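Long-range contact in CBS domain protein (Sulfolobus tokodaii, PDB 2EF7), which is of unknown function but carries two CBS domains, a module that in many relatives binds adenosine-containing ligands and regulates partner proteins or domains: residues I39-N44 / G108-I113. Residues are numbered along the deposited sequence; the frame is centred on the assembly and turned at random.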
loop_
_atom_site.group_PDB
_atom_site.type_symbol
_atom_site.label_atom_id
_atom_site.label_comp_id
_atom_site.label_asym_id
_atom_site.label_seq_id
_atom_site.Cartn_x
_atom_site.Cartn_y
_atom_site.Cartn_z
ATOM N N ILE A 39 -2.537 6.461 23.536
ATOM C CA ILE A 39 -3.551 5.622 24.147
ATOM C C ILE A 39 -3.777 6.166 25.546
ATOM O O ILE A 39 -2.823 6.521 26.231
ATOM C CB ILE A 39 -3.056 4.175 24.278
ATOM C CG1 ILE A 39 -2.728 3.623 22.895
ATOM C CG2 ILE A 39 -4.105 3.324 25.002
ATOM C CD1 ILE A 39 -3.925 3.618 21.945
ATOM N N VAL A 40 -5.032 6.262 25.968
ATOM C CA VAL A 40 -5.302 6.721 27.320
ATOM C C VAL A 40 -5.497 5.449 28.154
ATOM O O VAL A 40 -6.259 4.557 27.758
ATOM C CB VAL A 40 -6.576 7.569 27.402
ATOM C CG1 VAL A 40 -6.767 8.046 28.830
ATOM C CG2 VAL A 40 -6.489 8.763 26.416
ATOM N N VAL A 41 -4.787 5.345 29.275
ATOM C CA VAL A 41 -4.916 4.173 30.127
ATOM C C VAL A 41 -5.402 4.513 31.518
ATOM O O VAL A 41 -5.258 5.641 32.001
ATOM C CB VAL A 41 -3.587 3.379 30.282
ATOM C CG1 VAL A 41 -3.117 2.868 28.930
ATOM C CG2 VAL A 41 -2.525 4.237 30.936
ATOM N N ASP A 42 -6.001 3.505 32.139
ATOM C CA ASP A 42 -6.527 3.580 33.488
ATOM C C ASP A 42 -5.764 2.435 34.135
ATOM O O ASP A 42 -6.103 1.278 33.923
ATOM C CB ASP A 42 -8.027 3.276 33.476
ATOM C CG ASP A 42 -8.670 3.420 34.847
ATOM O OD1 ASP A 42 -8.014 3.104 35.861
ATOM O OD2 ASP A 42 -9.846 3.838 34.911
ATOM N N GLY A 43 -4.716 2.755 34.888
ATOM C CA GLY A 43 -3.922 1.715 35.517
ATOM C C GLY A 43 -3.400 0.691 34.514
ATOM O O GLY A 43 -3.589 -0.516 34.694
ATOM N N ASN A 44 -2.750 1.175 33.458
ATOM C CA ASN A 44 -2.187 0.332 32.397
ATOM C C ASN A 44 -3.205 -0.249 31.414
ATOM O O ASN A 44 -2.830 -0.840 30.398
ATOM C CB ASN A 44 -1.375 -0.818 32.990
ATOM C CG ASN A 44 -0.270 -0.339 33.902
ATOM O OD1 ASN A 44 0.496 0.560 33.547
ATOM N ND2 ASN A 44 -0.173 -0.944 35.084
ATOM N N GLY A 108 -4.819 -7.669 30.914
ATOM C CA GLY A 108 -5.486 -6.471 30.425
ATOM C C GLY A 108 -4.623 -5.236 30.227
ATOM O O GLY A 108 -5.134 -4.194 29.819
ATOM N N ASN A 109 -3.323 -5.356 30.499
ATOM C CA ASN A 109 -2.389 -4.245 30.366
ATOM C C ASN A 109 -1.940 -3.987 28.938
ATOM O O ASN A 109 -1.691 -4.920 28.173
ATOM C CB ASN A 109 -1.163 -4.488 31.247
ATOM C CG ASN A 109 -1.517 -4.572 32.720
ATOM O OD1 ASN A 109 -2.165 -3.679 33.269
ATOM N ND2 ASN A 109 -1.094 -5.649 33.366
ATOM N N LEU A 110 -1.820 -2.707 28.597
ATOM C CA LEU A 110 -1.411 -2.279 27.263
ATOM C C LEU A 110 -0.029 -2.816 26.879
ATOM O O LEU A 110 0.923 -2.709 27.657
ATOM C CB LEU A 110 -1.415 -0.749 27.195
ATOM C CG LEU A 110 -1.095 -0.061 25.866
ATOM C CD1 LEU A 110 -2.108 -0.466 24.784
ATOM C CD2 LEU A 110 -1.132 1.447 26.089
ATOM N N LYS A 111 0.068 -3.403 25.684
ATOM C CA LYS A 111 1.331 -3.960 25.183
ATOM C C LYS A 111 1.699 -3.420 23.805
ATOM O O LYS A 111 2.870 -3.409 23.433
ATOM C CB LYS A 111 1.254 -5.494 25.111
ATOM C CG LYS A 111 1.265 -6.201 26.464
ATOM C CD LYS A 111 2.636 -6.097 27.111
ATOM C CE LYS A 111 2.600 -6.522 28.563
ATOM N NZ LYS A 111 3.943 -6.395 29.196
ATOM N N GLY A 112 0.701 -2.993 23.039
ATOM C CA GLY A 112 0.965 -2.468 21.713
ATOM C C GLY A 112 -0.294 -2.072 20.961
ATOM O O GLY A 112 -1.381 -1.992 21.543
ATOM N N ILE A 113 -0.133 -1.833 19.661
ATOM C CA ILE A 113 -1.218 -1.444 18.765
ATOM C C ILE A 113 -1.073 -2.248 17.476
ATOM O O ILE A 113 0.027 -2.338 16.936
ATOM C CB ILE A 113 -1.131 0.064 18.389
ATOM C CG1 ILE A 113 -1.394 0.926 19.617
ATOM C CG2 ILE A 113 -2.125 0.393 17.280
ATOM C CD1 ILE A 113 -2.748 0.697 20.231
#
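Leu-110 meets Ile-39 and Val-41 with a single methyl, CD2, which packs against both residues from the facing strand. Its CG lies anti to the backbone N (chi1 -177°), and from there the branch crosses Val-41 at about a right angle, CD2 standing 3.7 Å from Val-41 CG1. Against Ile-39 the approach is slanted: CD2 of Leu-110 comes within 3.7 Å of Ile-39 CG2 and is also close to Ile-39 CB. The other arm of Ile-39 is used differently. It meets Ile-113 tip to tip, the two CD1 methyls 3.6 Å apart, with CG1 of each residue anti to its own carbonyl carbon. Ser-16 of the adjacent strand 16-18 also touches Ile-39, Val-41 and Leu-110.

At the turn that follows strand 37-42, the apolar contact gives way to a polar one. The carbonyl O of Asn-44 accepts a nearly straight hydrogen bond from Leu-110 N (2.8 Å, 165° at the hydrogen), and Asn-109 CA adds a weaker C-H...O approach to the same oxygen. Beside it the Asn-44 and Asn-109 side chains cross with their amide planes 84° apart; OD1 of Asn-109 faces CB of Asn-44 rather than its amide. Asp-105 accepts a hydrogen bond from Asn-109 N, tying this corner to its own hairpin.

The contact illustrates how two sheets can be joined by side chains: segments 39-42 and 110-113, their axes 10.2 Å apart at closest approach, meet through apolar groups, with one backbone hydrogen bond at the turn. Such face-to-face packing of strands from two CBS repeats characterises the tandem CBS pair, or Bateman module.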